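Local coordinates for protein adenosine deaminase 1 (Arthrobacter aurescens, PDB 3RYS) that probably catalyses the zinc-dependent hydrolytic deamination of adenine to hypoxanthine, a step of purine salvage, at residues 11-23 and 93-107. Residues are numbered along the deposited sequence; the frame is centred on the assembly and turned at random.
Sequences TAPPVAELHLHIE and GGVRHAEIMMDPQAH. With ZN (zinc ion), chain C; ADE (adenine), chain D.
Met101 lays its thioether beside the two zinc-binding histidines: CE lies over one face of the His21 ring, SD approaches His21 CE1 at 3.8 Å, and CE also reaches His19 CD2 obliquely. Adenine N7 sits over the opposite His21 face, 3.1 Å from NE2, so the imidazole is held between thioether and base. His21 CG lies beside the backbone N and anti to the carbonyl carbon (chi1 -53°), which swings the ring back towards Met101 and brings NE2 to the zinc ion at 2.3 Å. His19 NE2, adenine N6, His199 and Asp280 complete the metal site.

Water 2 lies in the plane of the His21 ring, takes the ND1 proton at 2.8 Å and donates to Glu23 OE1 and, weakly, to Asp103 OD1, while Tyr66 OH holds Asp103 OD2. With zinc at NE2 and this water at ND1, the ring is held at both nitrogens, which limits its rotation. Bent at chi2 (88°), Glu23 turns its carboxylate to the start of helix 104-108, where OE2 receives Asp103 N on its syn side (2.7 Å, nearly straight). The His107 ring meets that carboxylate edge-on and almost coplanar. A leucine in place of Glu23 would probably leave Asp103 N without its acceptor and water 2 freer to shift, loosening the hold on His21.

Ile100 CG2 packs against Leu20 CD2 and Ile22 CB, among helices 76-92 and 114-125. A parallel ladder runs through Glu17; after a one-residue shift, a single bridge joins His21 and Met101. Water 1 links Leu20 N and Glu99 O between them. In this TIM barrel the chain running on from strand 15-17 carries the HxH zinc motif; the neighbouring strand gives it an apolar surface in Met101, while Asp103, with Glu23, holds the second-shell water.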
ATOM      1  N   THR A  11     -10.639  17.196  10.349  1.00 24.32           N
ATOM      2  CA  THR A  11     -10.162  16.921   9.001  1.00 25.78           C
ATOM      3  C   THR A  11      -8.851  16.140   9.031  1.00 24.09           C
ATOM      4  O   THR A  11      -8.130  16.156  10.027  1.00 23.49           O
ATOM      5  CB  THR A  11      -9.950  18.222   8.212  1.00 27.18           C
ATOM      6  OG1 THR A  11      -8.854  18.954   8.780  1.00 24.48           O
ATOM      7  CG2 THR A  11     -11.211  19.078   8.254  1.00 23.65           C
ATOM      8  N   ALA A  12      -8.557  15.449   7.934  1.00 24.20           N
ATOM      9  CA  ALA A  12      -7.317  14.698   7.803  1.00 20.34           C
ATOM     10  C   ALA A  12      -6.225  15.633   7.316  1.00 21.21           C
ATOM     11  O   ALA A  12      -6.515  16.648   6.685  1.00 22.83           O
ATOM     12  CB  ALA A  12      -7.498  13.548   6.833  1.00 18.25           C
ATOM     13  N   PRO A  13      -4.961  15.292   7.609  1.00 21.52           N
ATOM     14  CA  PRO A  13      -3.801  16.102   7.216  1.00 19.97           C
ATOM     15  C   PRO A  13      -3.424  15.831   5.771  1.00 19.20           C
ATOM     16  O   PRO A  13      -3.839  14.810   5.223  1.00 19.31           O
ATOM     17  CB  PRO A  13      -2.678  15.576   8.123  1.00 21.27           C
ATOM     18  CG  PRO A  13      -3.313  14.546   9.040  1.00 23.08           C
ATOM     19  CD  PRO A  13      -4.562  14.093   8.358  1.00 19.64           C
ATOM     20  N   PRO A  14      -2.642  16.731   5.158  1.00 19.40           N
ATOM     21  CA  PRO A  14      -2.085  16.461   3.832  1.00 15.81           C
ATOM     22  C   PRO A  14      -1.027  15.381   3.980  1.00 15.55           C
ATOM     23  O   PRO A  14      -0.067  15.596   4.715  1.00 17.64           O
ATOM     24  CB  PRO A  14      -1.415  17.787   3.453  1.00 16.14           C
ATOM     25  CG  PRO A  14      -1.880  18.787   4.453  1.00 19.04           C
ATOM     26  CD  PRO A  14      -2.194  18.025   5.689  1.00 21.15           C
ATOM     27  N   VAL A  15      -1.195  14.242   3.315  1.00 13.10           N
ATOM     28  CA  VAL A  15      -0.256  13.136   3.482  1.00 15.85           C
ATOM     29  C   VAL A  15       0.204  12.574   2.153  1.00 15.62           C
ATOM     30  O   VAL A  15      -0.298  12.955   1.092  1.00 14.33           O
ATOM     31  CB  VAL A  15      -0.882  11.957   4.266  1.00 15.05           C
ATOM     32  CG1 VAL A  15      -1.425  12.422   5.612  1.00 14.93           C
ATOM     33  CG2 VAL A  15      -1.973  11.291   3.432  1.00 13.43           C
ATOM     34  N   ALA A  16       1.163  11.659   2.228  1.00 13.98           N
ATOM     35  CA  ALA A  16       1.484  10.798   1.101  1.00 15.43           C
ATOM     36  C   ALA A  16       1.146   9.357   1.474  1.00 14.28           C
ATOM     37  O   ALA A  16       1.522   8.889   2.544  1.00 15.78           O
ATOM     38  CB  ALA A  16       2.944  10.927   0.733  1.00 12.96           C
ATOM     39  N   GLU A  17       0.420   8.656   0.610  1.00 13.82           N
ATOM     40  CA  GLU A  17       0.181   7.234   0.836  1.00 14.94           C
ATOM     41  C   GLU A  17       1.238   6.394   0.107  1.00 13.83           C
ATOM     42  O   GLU A  17       1.328   6.415  -1.122  1.00 11.49           O
ATOM     43  CB  GLU A  17      -1.240   6.828   0.428  1.00 13.50           C
ATOM     44  CG  GLU A  17      -1.656   5.456   0.952  1.00 13.17           C
ATOM     45  CD  GLU A  17      -3.167   5.242   0.951  1.00 13.48           C
ATOM     46  OE1 GLU A  17      -3.868   5.891   0.148  1.00 13.66           O
ATOM     47  OE2 GLU A  17      -3.652   4.422   1.760  1.00 12.19           O
ATOM     48  N   LEU A  18       2.042   5.673   0.884  1.00 12.67           N
ATOM     49  CA  LEU A  18       3.166   4.919   0.348  1.00 14.31           C
ATOM     50  C   LEU A  18       2.882   3.421   0.289  1.00 14.50           C
ATOM     51  O   LEU A  18       3.592   2.668  -0.381  1.00 14.60           O
ATOM     52  CB  LEU A  18       4.415   5.166   1.196  1.00 16.17           C
ATOM     53  CG  LEU A  18       4.844   6.618   1.399  1.00 15.18           C
ATOM     54  CD1 LEU A  18       6.113   6.680   2.239  1.00 14.58           C
ATOM     55  CD2 LEU A  18       5.042   7.311   0.062  1.00 13.98           C
ATOM     56  N   HIS A  19       1.848   2.995   1.005  1.00 13.65           N
ATOM     57  CA  HIS A  19       1.486   1.586   1.083  1.00 13.58           C
ATOM     58  C   HIS A  19       0.029   1.414   0.660  1.00 13.61           C
ATOM     59  O   HIS A  19      -0.889   1.629   1.457  1.00 12.33           O
ATOM     60  CB  HIS A  19       1.692   1.071   2.511  1.00 10.30           C
ATOM     61  CG  HIS A  19       1.489  -0.405   2.664  1.00 11.82           C
ATOM     62  ND1 HIS A  19       2.160  -1.153   3.609  1.00 14.15           N
ATOM     63  CD2 HIS A  19       0.695  -1.271   1.994  1.00 11.57           C
ATOM     64  CE1 HIS A  19       1.782  -2.415   3.519  1.00 10.88           C
ATOM     65  NE2 HIS A  19       0.896  -2.514   2.543  1.00 11.28           N
ATOM     66  N   LEU A  20      -0.179   1.036  -0.596  1.00 10.95           N
ATOM     67  CA  LEU A  20      -1.526   0.897  -1.130  1.00 10.70           C
ATOM     68  C   LEU A  20      -1.579   0.037  -2.382  1.00 11.72           C
ATOM     69  O   LEU A  20      -0.890   0.310  -3.365  1.00 12.10           O
ATOM     70  CB  LEU A  20      -2.128   2.264  -1.438  1.00 10.66           C
ATOM     71  CG  LEU A  20      -3.476   2.133  -2.143  1.00 10.99           C
ATOM     72  CD1 LEU A  20      -4.522   2.958  -1.425  1.00 13.31           C
ATOM     73  CD2 LEU A  20      -3.390   2.488  -3.630  1.00  9.41           C
ATOM     74  N   HIS A  21      -2.418  -0.993  -2.340  1.00 11.93           N
ATOM     75  CA  HIS A  21      -2.603  -1.887  -3.472  1.00 10.79           C
ATOM     76  C   HIS A  21      -3.806  -1.451  -4.297  1.00 10.99           C
ATOM     77  O   HIS A  21      -4.918  -1.355  -3.783  1.00 13.56           O
ATOM     78  CB  HIS A  21      -2.799  -3.312  -2.975  1.00 10.38           C
ATOM     79  CG  HIS A  21      -1.723  -3.773  -2.048  1.00 12.11           C
ATOM     80  ND1 HIS A  21      -0.664  -4.550  -2.465  1.00 14.39           N
ATOM     81  CD2 HIS A  21      -1.537  -3.562  -0.725  1.00 12.98           C
ATOM     82  CE1 HIS A  21       0.125  -4.802  -1.437  1.00 14.11           C
ATOM     83  NE2 HIS A  21      -0.380  -4.212  -0.371  1.00 14.83           N
ATOM     84  N   ILE A  22      -3.583  -1.182  -5.576  1.00  9.59           N
ATOM     85  CA  ILE A  22      -4.653  -0.672  -6.419  1.00 10.32           C
ATOM     86  C   ILE A  22      -5.822  -1.653  -6.508  1.00 11.94           C
ATOM     87  O   ILE A  22      -6.979  -1.243  -6.574  1.00 13.40           O
ATOM     88  CB  ILE A  22      -4.142  -0.270  -7.820  1.00  9.62           C
ATOM     89  CG1 ILE A  22      -5.078   0.766  -8.444  1.00 12.43           C
ATOM     90  CG2 ILE A  22      -3.970  -1.489  -8.712  1.00 11.32           C
ATOM     91  CD1 ILE A  22      -5.274   1.998  -7.585  1.00 11.88           C
ATOM     92  N   GLU A  23      -5.514  -2.949  -6.482  1.00 13.08           N
ATOM     93  CA  GLU A  23      -6.535  -3.993  -6.522  1.00 11.05           C
ATOM     94  C   GLU A  23      -7.343  -4.048  -5.226  1.00 12.34           C
ATOM     95  O   GLU A  23      -8.460  -4.571  -5.205  1.00 11.90           O
ATOM     96  CB  GLU A  23      -5.899  -5.361  -6.781  1.00 11.43           C
ATOM     97  CG  GLU A  23      -5.119  -5.477  -8.087  1.00 11.57           C
ATOM     98  CD  GLU A  23      -3.664  -5.050  -7.958  1.00 12.21           C
ATOM     99  OE1 GLU A  23      -3.350  -4.207  -7.093  1.00 11.20           O
ATOM    100  OE2 GLU A  23      -2.826  -5.560  -8.728  1.00 13.63           O
ATOM    101  N   GLY A  93      -9.547  12.756   0.438  1.00 15.55           N
ATOM    102  CA  GLY A  93      -9.165  12.393   1.790  1.00 14.14           C
ATOM    103  C   GLY A  93      -7.845  12.990   2.234  1.00 15.36           C
ATOM    104  O   GLY A  93      -7.367  12.708   3.336  1.00 18.52           O
ATOM    105  N   GLY A  94      -7.238  13.805   1.377  1.00 13.40           N
ATOM    106  CA  GLY A  94      -6.031  14.518   1.754  1.00 14.12           C
ATOM    107  C   GLY A  94      -4.748  13.998   1.135  1.00 16.13           C
ATOM    108  O   GLY A  94      -3.695  14.610   1.303  1.00 16.15           O
ATOM    109  N   VAL A  95      -4.829  12.873   0.426  1.00 15.35           N
ATOM    110  CA  VAL A  95      -3.657  12.287  -0.223  1.00 14.82           C
ATOM    111  C   VAL A  95      -3.095  13.228  -1.294  1.00 14.46           C
ATOM    112  O   VAL A  95      -3.753  13.517  -2.295  1.00 13.71           O
ATOM    113  CB  VAL A  95      -3.972  10.904  -0.846  1.00 14.54           C
ATOM    114  CG1 VAL A  95      -2.730  10.309  -1.498  1.00 13.49           C
ATOM    115  CG2 VAL A  95      -4.521   9.954   0.202  1.00 12.70           C
ATOM    116  N   ARG A  96      -1.875  13.703  -1.069  1.00 14.00           N
ATOM    117  CA  ARG A  96      -1.240  14.665  -1.964  1.00 15.50           C
ATOM    118  C   ARG A  96      -0.278  13.957  -2.911  1.00 14.80           C
ATOM    119  O   ARG A  96       0.031  14.447  -3.999  1.00 14.45           O
ATOM    120  CB  ARG A  96      -0.497  15.714  -1.143  1.00 14.99           C
ATOM    121  CG  ARG A  96      -1.416  16.579  -0.314  1.00 15.60           C
ATOM    122  CD  ARG A  96      -2.230  17.472  -1.226  1.00 18.42           C
ATOM    123  NE  ARG A  96      -1.371  18.434  -1.903  1.00 25.83           N
ATOM    124  CZ  ARG A  96      -1.553  18.855  -3.149  1.00 27.09           C
ATOM    125  NH1 ARG A  96      -2.571  18.391  -3.862  1.00 28.41           N
ATOM    126  NH2 ARG A  96      -0.713  19.733  -3.684  1.00 22.17           N
ATOM    127  N   HIS A  97       0.178  12.788  -2.479  1.00 14.83           N
ATOM    128  CA  HIS A  97       1.108  11.974  -3.243  1.00 14.64           C
ATOM    129  C   HIS A  97       0.817  10.510  -2.939  1.00 15.36           C
ATOM    130  O   HIS A  97       0.644  10.126  -1.776  1.00 13.57           O
ATOM    131  CB  HIS A  97       2.544  12.323  -2.857  1.00 13.67           C
ATOM    132  CG  HIS A  97       3.581  11.548  -3.608  1.00 16.06           C
ATOM    133  ND1 HIS A  97       4.160  10.400  -3.108  1.00 15.24           N
ATOM    134  CD2 HIS A  97       4.158  11.765  -4.813  1.00 15.48           C
ATOM    135  CE1 HIS A  97       5.042   9.941  -3.977  1.00 13.74           C
ATOM    136  NE2 HIS A  97       5.059  10.751  -5.020  1.00 13.71           N
ATOM    137  N   ALA A  98       0.759   9.696  -3.985  1.00 14.02           N
ATOM    138  CA  ALA A  98       0.403   8.295  -3.831  1.00 12.72           C
ATOM    139  C   ALA A  98       1.392   7.400  -4.558  1.00 13.89           C
ATOM    140  O   ALA A  98       1.598   7.543  -5.764  1.00 14.26           O
ATOM    141  CB  ALA A  98      -1.008   8.055  -4.340  1.00 13.33           C
ATOM    142  N   GLU A  99       2.018   6.488  -3.821  1.00 11.79           N
ATOM    143  CA  GLU A  99       2.900   5.506  -4.437  1.00 12.96           C
ATOM    144  C   GLU A  99       2.210   4.148  -4.438  1.00 13.73           C
ATOM    145  O   GLU A  99       2.059   3.505  -3.400  1.00 13.73           O
ATOM    146  CB  GLU A  99       4.271   5.487  -3.758  1.00 14.77           C
ATOM    147  CG  GLU A  99       5.072   6.751  -4.060  1.00 16.41           C
ATOM    148  CD  GLU A  99       6.418   6.812  -3.365  1.00 15.32           C
ATOM    149  OE1 GLU A  99       6.988   5.744  -3.058  1.00 14.46           O
ATOM    150  OE2 GLU A  99       6.908   7.939  -3.143  1.00 13.52           O
ATOM    151  N   ILE A 100       1.784   3.732  -5.625  1.00 14.24           N
ATOM    152  CA  ILE A 100       0.771   2.697  -5.769  1.00 11.62           C
ATOM    153  C   ILE A 100       1.325   1.348  -6.201  1.00 13.03           C
ATOM    154  O   ILE A 100       2.057   1.242  -7.185  1.00 14.79           O
ATOM    155  CB  ILE A 100      -0.294   3.154  -6.777  1.00 12.91           C
ATOM    156  CG1 ILE A 100      -0.930   4.461  -6.297  1.00 14.06           C
ATOM    157  CG2 ILE A 100      -1.347   2.078  -6.979  1.00 12.20           C
ATOM    158  CD1 ILE A 100      -1.569   5.278  -7.400  1.00 15.00           C
ATOM    159  N   MET A 101       0.962   0.311  -5.458  1.00 13.64           N
ATOM    160  CA  MET A 101       1.358  -1.047  -5.809  1.00 12.09           C
ATOM    161  C   MET A 101       0.358  -1.730  -6.735  1.00 12.49           C
ATOM    162  O   MET A 101      -0.828  -1.392  -6.784  1.00  9.66           O
ATOM    163  CB  MET A 101       1.584  -1.899  -4.558  1.00 12.42           C
ATOM    164  CG  MET A 101       3.035  -1.974  -4.123  1.00 13.35           C
ATOM    165  SD  MET A 101       3.245  -2.917  -2.601  1.00 18.32           S
ATOM    166  CE  MET A 101       2.758  -1.703  -1.383  1.00 15.47           C
ATOM    167  N   MET A 102       0.863  -2.713  -7.462  1.00 13.86           N
ATOM    168  CA  MET A 102       0.076  -3.446  -8.422  1.00 11.70           C
ATOM    169  C   MET A 102       0.695  -4.831  -8.512  1.00 13.24           C
ATOM    170  O   MET A 102       1.918  -4.966  -8.461  1.00 13.78           O
ATOM    171  CB  MET A 102       0.138  -2.725  -9.762  1.00 12.48           C
ATOM    172  CG  MET A 102      -0.199  -3.563 -10.970  1.00 14.58           C
ATOM    173  SD  MET A 102       0.209  -2.628 -12.456  1.00 32.15           S
ATOM    174  CE  MET A 102      -0.299  -3.795 -13.711  1.00 24.47           C
ATOM    175  N   ASP A 103      -0.143  -5.858  -8.611  1.00 11.54           N
ATOM    176  CA  ASP A 103       0.341  -7.230  -8.715  1.00 10.93           C
ATOM    177  C   ASP A 103       0.245  -7.717 -10.154  1.00 12.79           C
ATOM    178  O   ASP A 103      -0.737  -8.362 -10.533  1.00 13.66           O
ATOM    179  CB  ASP A 103      -0.456  -8.168  -7.801  1.00 13.26           C
ATOM    180  CG  ASP A 103      -0.380  -7.775  -6.332  1.00 14.99           C
ATOM    181  OD1 ASP A 103       0.587  -7.084  -5.941  1.00 13.95           O
ATOM    182  OD2 ASP A 103      -1.290  -8.170  -5.565  1.00 14.82           O
ATOM    183  N   PRO A 104       1.273  -7.424 -10.962  1.00 12.90           N
ATOM    184  CA  PRO A 104       1.283  -7.828 -12.370  1.00 14.00           C
ATOM    185  C   PRO A 104       0.879  -9.294 -12.534  1.00 14.93           C
ATOM    186  O   PRO A 104       0.059  -9.612 -13.396  1.00 13.50           O
ATOM    187  CB  PRO A 104       2.750  -7.645 -12.771  1.00 12.08           C
ATOM    188  CG  PRO A 104       3.281  -6.651 -11.829  1.00 10.74           C
ATOM    189  CD  PRO A 104       2.559  -6.843 -10.544  1.00  9.93           C
ATOM    190  N   GLN A 105       1.446 -10.170 -11.706  1.00 10.67           N
ATOM    191  CA  GLN A 105       1.209 -11.605 -11.827  1.00 13.11           C
ATOM    192  C   GLN A 105      -0.239 -12.013 -11.542  1.00 14.35           C
ATOM    193  O   GLN A 105      -0.718 -13.005 -12.079  1.00 14.81           O
ATOM    194  CB  GLN A 105       2.153 -12.382 -10.909  1.00 13.21           C
ATOM    195  CG  GLN A 105       3.613 -12.344 -11.316  1.00 11.55           C
ATOM    196  CD  GLN A 105       4.534 -12.654 -10.155  1.00 12.32           C
ATOM    197  OE1 GLN A 105       4.618 -11.885  -9.200  1.00 13.43           O
ATOM    198  NE2 GLN A 105       5.234 -13.782 -10.230  1.00 11.91           N
ATOM    199  N   ALA A 106      -0.933 -11.258 -10.695  1.00 14.29           N
ATOM    200  CA  ALA A 106      -2.309 -11.591 -10.354  1.00 11.96           C
ATOM    201  C   ALA A 106      -3.231 -11.373 -11.546  1.00 14.60           C
ATOM    202  O   ALA A 106      -4.392 -11.780 -11.530  1.00 16.04           O
ATOM    203  CB  ALA A 106      -2.777 -10.782  -9.165  1.00 13.39           C
ATOM    204  N   HIS A 107      -2.706 -10.736 -12.585  1.00 13.45           N
ATOM    205  CA  HIS A 107      -3.479 -10.509 -13.798  1.00 15.73           C
ATOM    206  C   HIS A 107      -2.959 -11.337 -14.974  1.00 16.79           C
ATOM    207  O   HIS A 107      -3.742 -11.842 -15.776  1.00 17.82           O
ATOM    208  CB  HIS A 107      -3.518  -9.018 -14.135  1.00 13.84           C
ATOM    209  CG  HIS A 107      -3.829  -8.153 -12.955  1.00 13.30           C
ATOM    210  ND1 HIS A 107      -2.906  -7.295 -12.395  1.00 14.96           N
ATOM    211  CD2 HIS A 107      -4.951  -8.040 -12.206  1.00 10.43           C
ATOM    212  CE1 HIS A 107      -3.450  -6.681 -11.361  1.00 12.69           C
ATOM    213  NE2 HIS A 107      -4.689  -7.117 -11.223  1.00 13.64           N
TER
HETATM  214 ZN    ZN C 344      -0.080  -4.513   1.930  1.00 17.39          ZN
HETATM  215  N9  ADE D 345      -1.529  -8.207  -0.868  1.00 18.84           N
HETATM  216  C8  ADE D 345      -2.341  -7.105  -0.827  1.00 21.89           C
HETATM  217  N7  ADE D 345      -2.351  -6.483   0.332  1.00 20.30           N
HETATM  218  C5  ADE D 345      -1.481  -7.237   1.108  1.00 22.54           C
HETATM  219  C6  ADE D 345      -1.052  -7.110   2.447  1.00 23.31           C
HETATM  220  N6  ADE D 345      -1.472  -6.132   3.258  1.00 21.81           N
HETATM  221  N1  ADE D 345      -0.178  -8.028   2.916  1.00 22.49           N
HETATM  222  C2  ADE D 345       0.235  -9.006   2.096  1.00 22.84           C
HETATM  223  N3  ADE D 345      -0.094  -9.231   0.821  1.00 21.82           N
HETATM  224  C4  ADE D 345      -0.965  -8.303   0.385  1.00 20.84           C
HETATM  225  O   HOH W   1       1.983   1.088  -2.196  1.00 11.92           O
HETATM  226  O   HOH W   2      -0.708  -4.470  -5.298  1.00 11.18           O